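Local atomic coordinates of cryptochrome DASH, chloroplastic/mitochondrial (Arabidopsis thaliana, PDB entry 2J4D), a protein that binds FAD and a methenyltetrahydrofolate light antenna, binds DNA without sequence specificity, and acts as a photolyase on cyclobutane pyrimidine dimers in single-stranded DNA. Residues 387-392 with 414-419; 277-282 with 377-382; 407-412 with 434-439. One frame throughout, in Å; residues are numbered along the deposited sequence.

Contact 1 (387-392 with 414-419). With FAD (flavin-adenine dinucleotide), chain C.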
loop_
_atom_site.group_PDB
_atom_site.type_symbol
_atom_site.label_atom_id
_atom_site.label_comp_id
_atom_site.label_asym_id
_atom_site.label_seq_id
_atom_site.Cartn_x
_atom_site.Cartn_y
_atom_site.Cartn_z
ATOM N N GLY A 387 9.062 -1.800 -8.683
ATOM C CA GLY A 387 7.695 -1.665 -8.194
ATOM C C GLY A 387 7.584 -0.576 -7.136
ATOM O O GLY A 387 6.582 -0.472 -6.419
ATOM N N PHE A 388 8.626 0.242 -7.026
ATOM C CA PHE A 388 8.639 1.337 -6.059
ATOM C C PHE A 388 9.230 2.589 -6.705
ATOM O O PHE A 388 9.990 2.499 -7.671
ATOM C CB PHE A 388 9.487 0.957 -4.836
ATOM C CG PHE A 388 9.457 1.980 -3.725
ATOM C CD1 PHE A 388 8.457 1.947 -2.758
ATOM C CD2 PHE A 388 10.415 2.993 -3.659
ATOM C CE1 PHE A 388 8.402 2.907 -1.739
ATOM C CE2 PHE A 388 10.370 3.961 -2.640
ATOM C CZ PHE A 388 9.358 3.914 -1.680
ATOM N N MET A 389 8.852 3.752 -6.182
ATOM C CA MET A 389 9.378 5.034 -6.648
ATOM C C MET A 389 9.301 5.957 -5.444
ATOM O O MET A 389 8.338 5.882 -4.672
ATOM C CB MET A 389 8.544 5.615 -7.796
ATOM C CG MET A 389 9.173 6.870 -8.423
ATOM S SD MET A 389 8.166 7.693 -9.675
ATOM C CE MET A 389 7.879 6.342 -10.862
ATOM N N SER A 390 10.313 6.807 -5.266
ATOM C CA SER A 390 10.323 7.735 -4.133
ATOM C C SER A 390 9.157 8.699 -4.275
ATOM O O SER A 390 8.676 8.938 -5.383
ATOM C CB SER A 390 11.623 8.551 -4.086
ATOM O OG SER A 390 11.694 9.441 -5.185
ATOM N N ASN A 391 8.712 9.258 -3.152
ATOM C CA ASN A 391 7.611 10.209 -3.179
ATOM C C ASN A 391 7.966 11.404 -4.072
ATOM O O ASN A 391 7.135 11.894 -4.837
ATOM C CB ASN A 391 7.302 10.694 -1.762
ATOM C CG ASN A 391 6.207 11.747 -1.739
ATOM O OD1 ASN A 391 5.089 11.508 -2.200
ATOM N ND2 ASN A 391 6.528 12.924 -1.216
ATOM N N ARG A 392 9.206 11.875 -3.967
ATOM C CA ARG A 392 9.661 13.007 -4.776
ATOM C C ARG A 392 9.562 12.640 -6.262
ATOM O O ARG A 392 9.068 13.415 -7.073
ATOM C CB ARG A 392 11.106 13.360 -4.395
ATOM C CG ARG A 392 11.793 14.403 -5.274
ATOM C CD ARG A 392 11.017 15.708 -5.338
ATOM N NE ARG A 392 10.535 16.120 -4.021
ATOM C CZ ARG A 392 9.864 17.246 -3.795
ATOM N NH1 ARG A 392 9.603 18.074 -4.798
ATOM N NH2 ARG A 392 9.435 17.539 -2.569
ATOM N N GLU A 414 -3.105 4.638 -13.912
ATOM C CA GLU A 414 -3.306 3.210 -14.149
ATOM C C GLU A 414 -1.988 2.467 -14.289
ATOM O O GLU A 414 -1.890 1.285 -13.924
ATOM C CB GLU A 414 -4.202 2.969 -15.381
ATOM C CG GLU A 414 -5.692 3.198 -15.069
ATOM C CD GLU A 414 -6.649 2.718 -16.153
ATOM O OE1 GLU A 414 -6.221 2.028 -17.100
ATOM O OE2 GLU A 414 -7.854 3.026 -16.035
ATOM N N TRP A 415 -0.969 3.146 -14.813
ATOM C CA TRP A 415 0.336 2.510 -14.944
ATOM C C TRP A 415 0.929 2.328 -13.546
ATOM O O TRP A 415 1.572 1.316 -13.263
ATOM C CB TRP A 415 1.284 3.340 -15.817
ATOM C CG TRP A 415 2.605 2.635 -16.016
ATOM C CD1 TRP A 415 3.839 3.083 -15.642
ATOM C CD2 TRP A 415 2.806 1.335 -16.591
ATOM N NE1 TRP A 415 4.800 2.140 -15.947
ATOM C CE2 TRP A 415 4.192 1.059 -16.529
ATOM C CE3 TRP A 415 1.950 0.376 -17.148
ATOM C CZ2 TRP A 415 4.745 -0.136 -17.006
ATOM C CZ3 TRP A 415 2.500 -0.818 -17.621
ATOM C CH2 TRP A 415 3.886 -1.059 -17.547
ATOM N N PHE A 416 0.704 3.306 -12.668
ATOM C CA PHE A 416 1.185 3.201 -11.292
ATOM C C PHE A 416 0.397 2.044 -10.649
ATOM O O PHE A 416 0.945 1.244 -9.889
ATOM C CB PHE A 416 0.930 4.506 -10.526
ATOM C CG PHE A 416 2.091 5.472 -10.534
ATOM C CD1 PHE A 416 2.909 5.610 -11.655
ATOM C CD2 PHE A 416 2.331 6.289 -9.426
ATOM C CE1 PHE A 416 3.949 6.548 -11.675
ATOM C CE2 PHE A 416 3.364 7.230 -9.431
ATOM C CZ PHE A 416 4.177 7.362 -10.564
ATOM N N GLU A 417 -0.884 1.939 -10.987
ATOM C CA GLU A 417 -1.710 0.863 -10.440
ATOM C C GLU A 417 -1.147 -0.507 -10.833
ATOM O O GLU A 417 -1.140 -1.450 -10.038
ATOM C CB GLU A 417 -3.161 0.988 -10.916
ATOM C CG GLU A 417 -4.012 -0.235 -10.516
ATOM C CD GLU A 417 -5.508 -0.017 -10.648
ATOM O OE1 GLU A 417 -5.932 1.019 -11.213
ATOM O OE2 GLU A 417 -6.263 -0.896 -10.181
ATOM N N THR A 418 -0.659 -0.617 -12.059
ATOM C CA THR A 418 -0.085 -1.875 -12.498
ATOM C C THR A 418 1.219 -2.197 -11.771
ATOM O O THR A 418 1.417 -3.313 -11.283
ATOM C CB THR A 418 0.247 -1.850 -14.010
ATOM O OG1 THR A 418 -0.959 -1.726 -14.773
ATOM C CG2 THR A 418 0.962 -3.123 -14.410
ATOM N N CYS A 419 2.098 -1.200 -11.693
ATOM C CA CYS A 419 3.441 -1.377 -11.139
ATOM C C CYS A 419 3.761 -1.300 -9.654
ATOM O O CYS A 419 4.629 -2.038 -9.184
ATOM C CB CYS A 419 4.407 -0.416 -11.846
ATOM S SG CYS A 419 4.493 -0.569 -13.639
HETATM P PA FAD C . 7.519 7.791 3.888
HETATM O O1A FAD C . 8.398 6.964 4.740
HETATM O O2A FAD C . 7.937 9.161 3.508
HETATM O O5B FAD C . 6.064 7.917 4.562
HETATM C C5B FAD C . 5.630 6.967 5.561
HETATM C C4B FAD C . 4.226 6.482 5.182
HETATM O O4B FAD C . 3.360 7.614 5.115
HETATM C C3B FAD C . 4.121 5.809 3.818
HETATM O O3B FAD C . 4.544 4.456 3.841
HETATM C C2B FAD C . 2.671 6.015 3.507
HETATM O O2B FAD C . 1.805 5.019 4.004
HETATM C C1B FAD C . 2.390 7.418 4.074
HETATM N N9A FAD C . 2.511 8.528 3.105
HETATM C C8A FAD C . 3.597 9.354 2.896
HETATM N N7A FAD C . 3.375 10.260 1.954
HETATM C C5A FAD C . 2.086 10.019 1.532
HETATM C C6A FAD C . 1.279 10.639 0.549
HETATM N N6A FAD C . 1.656 11.674 -0.190
HETATM N N1A FAD C . 0.003 10.133 0.364
HETATM C C2A FAD C . -0.430 9.061 1.107
HETATM N N3A FAD C . 0.291 8.423 2.060
HETATM C C4A FAD C . 1.543 8.930 2.226
HETATM N N1 FAD C . 1.334 5.818 -1.572
HETATM C C2 FAD C . 0.767 4.576 -1.378
HETATM O O2 FAD C . 0.781 4.042 -0.284
HETATM N N3 FAD C . 0.173 3.937 -2.478
HETATM C C4 FAD C . 0.121 4.479 -3.760
HETATM O O4 FAD C . -0.419 3.860 -4.695
HETATM C C4X FAD C . 0.706 5.755 -3.951
HETATM N N5 FAD C . 0.703 6.377 -5.209
HETATM C C5X FAD C . 1.179 7.680 -5.364
HETATM C C6 FAD C . 1.062 8.343 -6.593
HETATM C C7 FAD C . 1.535 9.662 -6.786
HETATM C C7M FAD C . 1.375 10.320 -8.135
HETATM C C8 FAD C . 2.157 10.336 -5.673
HETATM C C8M FAD C . 2.696 11.753 -5.785
HETATM C C9 FAD C . 2.279 9.680 -4.432
HETATM C C9A FAD C . 1.798 8.349 -4.248
HETATM N N10 FAD C . 1.910 7.660 -3.004
HETATM C C10 FAD C . 1.308 6.395 -2.828
HETATM C "C1'" FAD C . 2.305 8.407 -1.765
HETATM C "C2'" FAD C . 3.802 8.401 -1.397
HETATM O "O2'" FAD C . 4.574 8.788 -2.521
HETATM C "C3'" FAD C . 4.219 7.005 -0.941
HETATM O "O3'" FAD C . 3.397 6.563 0.158
HETATM C "C4'" FAD C . 5.672 6.898 -0.447
HETATM O "O4'" FAD C . 6.581 7.230 -1.499
HETATM C "C5'" FAD C . 5.930 5.475 0.030
HETATM O "O5'" FAD C . 7.269 5.358 0.517
HETATM P P FAD C . 7.710 5.483 2.026
HETATM O O1P FAD C . 6.989 4.410 2.730
HETATM O O2P FAD C . 9.194 5.395 2.102
HETATM O O3P FAD C . 7.362 6.952 2.519
#
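Gly387, at positive phi just after a helix, passes closest to the C-terminal end of the helical segment 414-419, with its CA 5.2 Å from the CA of Cys419. The approach is tight, because Gly387 CA lies 3.2 Å from Cys419 O in a CH...O contact, and a side chain on Gly387 would crowd that carbonyl. Beyond the backbones, Met389 and Phe416 cross at about a right angle. The methionine is extended through CG and SD and bends at its last torsion (chi3 -56°), which carries the methyl CE to the far end of the phenyl ring, 3.9 Å from Phe416 CZ. SD lies obliquely to the same ring, 5.3 Å from its centroid, in a Met-aromatic contact.

Phe416 also meets the cofactor, with its edge. FAD C6 lies near the plane of the ring, 3.7 Å from Phe416 CD2, while Phe416 CE2 packs against the methyl C7M, also on the dimethylbenzene part of the flavin. The ring thus touches Met389 through CZ and CE1 and the isoalloxazine through CD2 and CE2. With an alanine in place of Phe416, the thioether of Met389 and the benzenoid rim of the flavin would probably lose the ring they share. In 387-392, Phe388 has CG anti to its backbone N (chi1 -175°) and directs its ring toward the pyrophosphate, where FAD O5' lies at the edge, 3.4 Å from Phe388 CZ.

Phe388, Met389 and Phe416 belong to the FAD pocket, while Glu417 on the same helical segment as Phe416 bonds the antenna folate through OE1. Leu383 of helix 374-386 touches Met389, Phe416 and Cys419. Trp366 of helix 360-367 and Val397 of helix 391-404 add further contacts to Phe416, joining four helices beside the flavin.

Contact 2 (277-282 with 377-382)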
loop_
_atom_site.group_PDB
_atom_site.type_symbol
_atom_site.label_atom_id
_atom_site.label_comp_id
_atom_site.label_asym_id
_atom_site.label_seq_id
_atom_site.Cartn_x
_atom_site.Cartn_y
_atom_site.Cartn_z
ATOM N N ASN A 277 13.100 13.361 1.157
ATOM C CA ASN A 277 12.988 13.766 -0.240
ATOM C C ASN A 277 14.076 13.142 -1.098
ATOM O O ASN A 277 14.275 13.540 -2.245
ATOM C CB ASN A 277 13.034 15.283 -0.381
ATOM C CG ASN A 277 11.682 15.918 -0.165
ATOM O OD1 ASN A 277 11.485 16.678 0.781
ATOM N ND2 ASN A 277 10.734 15.605 -1.043
ATOM N N GLY A 278 14.784 12.171 -0.532
ATOM C CA GLY A 278 15.825 11.488 -1.280
ATOM C C GLY A 278 15.169 10.595 -2.321
ATOM O O GLY A 278 13.944 10.440 -2.324
ATOM N N MET A 279 15.965 10.004 -3.208
ATOM C CA MET A 279 15.404 9.137 -4.239
ATOM C C MET A 279 16.190 7.846 -4.383
ATOM O O MET A 279 15.687 6.859 -4.921
ATOM C CB MET A 279 15.382 9.857 -5.591
ATOM C CG MET A 279 14.551 11.132 -5.620
ATOM S SD MET A 279 14.382 11.813 -7.291
ATOM C CE MET A 279 16.004 12.562 -7.480
ATOM N N LEU A 280 17.420 7.854 -3.885
ATOM C CA LEU A 280 18.290 6.697 -3.993
ATOM C C LEU A 280 18.504 5.935 -2.688
ATOM O O LEU A 280 18.889 6.517 -1.677
ATOM C CB LEU A 280 19.645 7.152 -4.545
ATOM C CG LEU A 280 20.656 6.093 -4.978
ATOM C CD1 LEU A 280 20.093 5.280 -6.144
ATOM C CD2 LEU A 280 21.952 6.788 -5.386
ATOM N N GLY A 281 18.256 4.630 -2.717
ATOM C CA GLY A 281 18.485 3.818 -1.536
ATOM C C GLY A 281 17.352 3.651 -0.542
ATOM O O GLY A 281 16.418 4.444 -0.505
ATOM N N PRO A 282 17.431 2.611 0.296
ATOM C CA PRO A 282 16.434 2.288 1.317
ATOM C C PRO A 282 16.430 3.230 2.512
ATOM O O PRO A 282 15.386 3.473 3.110
ATOM C CB PRO A 282 16.813 0.868 1.720
ATOM C CG PRO A 282 18.309 0.884 1.589
ATOM C CD PRO A 282 18.502 1.596 0.270
ATOM N N ASP A 377 13.193 9.510 -16.751
ATOM C CA ASP A 377 13.510 8.137 -17.134
ATOM C C ASP A 377 14.025 7.251 -16.014
ATOM O O ASP A 377 13.626 6.090 -15.910
ATOM C CB ASP A 377 14.507 8.118 -18.308
ATOM C CG ASP A 377 13.950 8.789 -19.556
ATOM O OD1 ASP A 377 12.706 8.811 -19.710
ATOM O OD2 ASP A 377 14.748 9.284 -20.387
ATOM N N ALA A 378 14.908 7.791 -15.182
ATOM C CA ALA A 378 15.456 7.026 -14.070
ATOM C C ALA A 378 14.321 6.595 -13.138
ATOM O O ALA A 378 14.279 5.458 -12.678
ATOM C CB ALA A 378 16.483 7.868 -13.304
ATOM N N ASN A 379 13.408 7.515 -12.854
ATOM C CA ASN A 379 12.288 7.193 -11.978
ATOM C C ASN A 379 11.372 6.139 -12.590
ATOM O O ASN A 379 10.970 5.193 -11.912
ATOM C CB ASN A 379 11.504 8.469 -11.640
ATOM C CG ASN A 379 12.041 9.170 -10.399
ATOM O OD1 ASN A 379 11.856 8.697 -9.276
ATOM N ND2 ASN A 379 12.724 10.298 -10.597
ATOM N N MET A 380 11.062 6.275 -13.877
ATOM C CA MET A 380 10.180 5.306 -14.522
ATOM C C MET A 380 10.849 3.939 -14.618
ATOM O O MET A 380 10.182 2.903 -14.564
ATOM C CB MET A 380 9.766 5.801 -15.911
ATOM C CG MET A 380 8.999 7.123 -15.887
ATOM S SD MET A 380 7.611 7.127 -14.713
ATOM C CE MET A 380 6.542 5.867 -15.479
ATOM N N LYS A 381 12.172 3.929 -14.753
ATOM C CA LYS A 381 12.885 2.663 -14.827
ATOM C C LYS A 381 12.897 2.043 -13.424
ATOM O O LYS A 381 12.754 0.831 -13.270
ATOM C CB LYS A 381 14.317 2.877 -15.332
ATOM C CG LYS A 381 15.038 1.583 -15.710
ATOM C CD LYS A 381 16.404 1.849 -16.340
ATOM C CE LYS A 381 16.294 2.635 -17.656
ATOM N NZ LYS A 381 15.590 1.904 -18.759
ATOM N N GLU A 382 13.063 2.874 -12.397
ATOM C CA GLU A 382 13.061 2.361 -11.026
ATOM C C GLU A 382 11.729 1.652 -10.778
ATOM O O GLU A 382 11.676 0.545 -10.237
ATOM C CB GLU A 382 13.224 3.497 -10.003
ATOM C CG GLU A 382 13.239 2.978 -8.555
ATOM C CD GLU A 382 13.369 4.067 -7.506
ATOM O OE1 GLU A 382 13.696 5.217 -7.859
ATOM O OE2 GLU A 382 13.151 3.764 -6.314
HETATM O O HOH W 1 13.532 5.470 -4.338
#
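The flat ends of Asn379 and Glu382 each meet Met279 through a single atom, with no stacking between the segments. Asn379 offers its amide nitrogen: ND2 lies 4.0 Å from Met279 SD, and the two side chains cross at about a right angle. That nitrogen is already hydrogen-bonded to Leu375 O one turn back on the same helix, so the sulfur only packs against a held amide. The extended run of Met279 through CB and CG (chi2 -172°) carries SD to the amide, and the bend at chi3 only turns CE away from it.

Glu382 runs out from the helix fully extended, its chi1 of -179° sending CG straight away from the backbone N. Its carboxylate thereby approaches the loop backbone, although OE1 still stops 3.9 Å from Met279 O. A water bridges the loop carbonyl to the other oxygen, lying 2.6 Å from Met279 O and 2.6 Å from Glu382 OE2. OE1 is bonded to Tyr463 OH, so both oxygens are engaged and the group is probably hindered from turning.

The contact thus fastens the loop between helices 272-275 and 289-293 to helix 374-386 by one thioether and one water bridge. Farther along that loop, Lys287 binds FAD through its backbone N and reaches back to Pro282 O with NZ. Tyr463 of helix 462-467 packs on Met279 and Asn379, while Tyr457 of helix 450-457 touches Met279 and Val397 of helix 391-404 touches Asn379.

Contact 3 (407-412 with 434-439)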
loop_
_atom_site.group_PDB
_atom_site.type_symbol
_atom_site.label_atom_id
_atom_site.label_comp_id
_atom_site.label_asym_id
_atom_site.label_seq_id
_atom_site.Cartn_x
_atom_site.Cartn_y
_atom_site.Cartn_z
ATOM N N LEU A 407 -0.766 14.603 -21.229
ATOM C CA LEU A 407 -1.562 13.375 -21.281
ATOM C C LEU A 407 -2.649 13.228 -20.225
ATOM O O LEU A 407 -2.563 13.790 -19.135
ATOM C CB LEU A 407 -0.646 12.149 -21.204
ATOM C CG LEU A 407 0.333 11.953 -22.363
ATOM C CD1 LEU A 407 1.232 10.760 -22.085
ATOM C CD2 LEU A 407 -0.442 11.751 -23.656
ATOM N N ASP A 408 -3.673 12.460 -20.585
ATOM C CA ASP A 408 -4.801 12.128 -19.712
ATOM C C ASP A 408 -4.118 11.553 -18.466
ATOM O O ASP A 408 -3.445 10.525 -18.558
ATOM C CB ASP A 408 -5.646 11.048 -20.409
ATOM C CG ASP A 408 -6.864 10.633 -19.614
ATOM O OD1 ASP A 408 -6.748 10.418 -18.387
ATOM O OD2 ASP A 408 -7.946 10.501 -20.231
ATOM N N TRP A 409 -4.287 12.203 -17.317
ATOM C CA TRP A 409 -3.625 11.758 -16.087
ATOM C C TRP A 409 -3.908 10.321 -15.654
ATOM O O TRP A 409 -3.081 9.687 -14.992
ATOM C CB TRP A 409 -3.943 12.712 -14.922
ATOM C CG TRP A 409 -5.376 12.697 -14.426
ATOM C CD1 TRP A 409 -6.401 13.507 -14.837
ATOM C CD2 TRP A 409 -5.927 11.842 -13.412
ATOM N NE1 TRP A 409 -7.552 13.211 -14.137
ATOM C CE2 TRP A 409 -7.288 12.192 -13.260
ATOM C CE3 TRP A 409 -5.398 10.813 -12.619
ATOM C CZ2 TRP A 409 -8.133 11.547 -12.343
ATOM C CZ3 TRP A 409 -6.240 10.170 -11.704
ATOM C CH2 TRP A 409 -7.593 10.543 -11.577
ATOM N N ARG A 410 -5.064 9.795 -16.032
ATOM C CA ARG A 410 -5.412 8.436 -15.643
ATOM C C ARG A 410 -4.509 7.402 -16.320
ATOM O O ARG A 410 -4.402 6.269 -15.862
ATOM C CB ARG A 410 -6.895 8.190 -15.943
ATOM C CG ARG A 410 -7.794 9.177 -15.180
ATOM C CD ARG A 410 -9.211 9.177 -15.688
ATOM N NE ARG A 410 -9.265 9.517 -17.101
ATOM C CZ ARG A 410 -10.307 9.264 -17.885
ATOM N NH1 ARG A 410 -11.384 8.670 -17.389
ATOM N NH2 ARG A 410 -10.266 9.591 -19.166
ATOM N N MET A 411 -3.846 7.788 -17.405
ATOM C CA MET A 411 -2.948 6.852 -18.057
ATOM C C MET A 411 -1.795 6.632 -17.091
ATOM O O MET A 411 -1.328 5.507 -16.907
ATOM C CB MET A 411 -2.426 7.416 -19.380
ATOM C CG MET A 411 -3.480 7.502 -20.452
ATOM S SD MET A 411 -2.790 8.072 -22.006
ATOM C CE MET A 411 -2.449 6.511 -22.798
ATOM N N GLY A 412 -1.344 7.716 -16.468
ATOM C CA GLY A 412 -0.259 7.612 -15.509
ATOM C C GLY A 412 -0.712 6.906 -14.236
ATOM O O GLY A 412 0.023 6.090 -13.667
ATOM N N TYR A 434 -4.401 15.237 -7.152
ATOM C CA TYR A 434 -3.704 16.405 -6.629
ATOM C C TYR A 434 -2.666 16.882 -7.643
ATOM O O TYR A 434 -2.689 18.035 -8.077
ATOM C CB TYR A 434 -3.012 16.063 -5.308
ATOM C CG TYR A 434 -3.823 16.427 -4.090
ATOM C CD1 TYR A 434 -5.162 16.050 -3.981
ATOM C CD2 TYR A 434 -3.257 17.157 -3.045
ATOM C CE1 TYR A 434 -5.921 16.390 -2.863
ATOM C CE2 TYR A 434 -4.005 17.502 -1.921
ATOM C CZ TYR A 434 -5.335 17.116 -1.838
ATOM O OH TYR A 434 -6.082 17.447 -0.730
ATOM N N GLY A 435 -1.761 15.983 -8.021
ATOM C CA GLY A 435 -0.725 16.326 -8.980
ATOM C C GLY A 435 -1.257 16.802 -10.319
ATOM O O GLY A 435 -0.656 17.659 -10.966
ATOM N N ALA A 436 -2.391 16.255 -10.737
ATOM C CA ALA A 436 -2.994 16.623 -12.007
ATOM C C ALA A 436 -3.803 17.914 -11.895
ATOM O O ALA A 436 -4.281 18.436 -12.898
ATOM C CB ALA A 436 -3.886 15.497 -12.504
ATOM N N GLY A 437 -3.955 18.415 -10.673
ATOM C CA GLY A 437 -4.709 19.634 -10.453
ATOM C C GLY A 437 -6.218 19.479 -10.542
ATOM O O GLY A 437 -6.923 20.447 -10.827
ATOM N N VAL A 438 -6.726 18.273 -10.299
ATOM C CA VAL A 438 -8.167 18.044 -10.361
ATOM C C VAL A 438 -8.771 17.653 -9.008
ATOM O O VAL A 438 -9.922 17.204 -8.932
ATOM C CB VAL A 438 -8.518 16.966 -11.415
ATOM C CG1 VAL A 438 -8.033 17.413 -12.788
ATOM C CG2 VAL A 438 -7.888 15.628 -11.038
ATOM N N GLY A 439 -7.981 17.816 -7.950
ATOM C CA GLY A 439 -8.441 17.522 -6.604
ATOM C C GLY A 439 -9.096 18.789 -6.089
ATOM O O GLY A 439 -9.125 19.785 -6.811
#
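Trp409 packs on Ala436 and Val438 in an apolar contact that joins the N-terminal turn of helix 409-419 to the C-terminal end of helix 425-436, within the FAD-binding part of the fold. The two backbones are nearest at Trp409 and Ala436, whose CA atoms are 6.4 Å apart. Ala436 CB nestles at the root of the indole, 3.7 Å from Trp409 CB. The same methyl makes an off-centre CH-pi contact with the five-membered ring, 4.1 Å from its centroid. Farther out, Val438 CG2 approaches the nitrogen end of the indole, 3.9 Å from Trp409 NE1, on the same side of the ring system as Ala436. The opposite side is covered by Arg410 CG, centred over the ring, so the indole is clamped between the two segments' aliphatic groups.

The backbone prepares both halves. Gly437, with positive phi, ends helix 425-436 in a Schellman motif, and this turn brings Val438 round beside Ala436. In 407-412, Asp408 is the N-cap, and its OD1 accepts from Arg410 N. Arg410 also grips that carboxylate side-on and nearly in plane: NE bonds OD1, while NH2 forms a salt bridge of 2.7 Å to OD2 with an N-H...O angle of 170°. This two-point grip on the cap residue probably limits rotation of the guanidinium and helps keep the arginine chain on the indole.

The buried Trp409 NE1 is satisfied by Leu346 O, in a loop that also touches Arg410. Tyr429, Trp432 and Thr433 of helix 425-436 pack against the indole, and Val402 of helix 391-404 touches both Trp409 and Ala436, so helix 391-404 lies against this junction.

All three contacts gather around the helical FAD-binding region. Contacts 1 and 2 have centres 11 Å apart and touch directly: Ser390 OG lies 3.3 Å from Met279 CG, and Met389 CG lies 3.4 Å from Asn379 OD1. Contact 2 closes with helix 374-386 just before contact 1 opens toward helix 391-404. Contacts 1 and 3 lie 14 Å apart between centres, interleave along the chain and share helix 409-419, whose N-terminal turn serves contact 3 and whose C-terminal half serves contact 1. Contacts 2 and 3 have centres 21 Å apart and nearest atoms about 7 Å apart. Contact 1 touches FAD itself, and contacts 1 and 3 both lie in the FAD-binding family region.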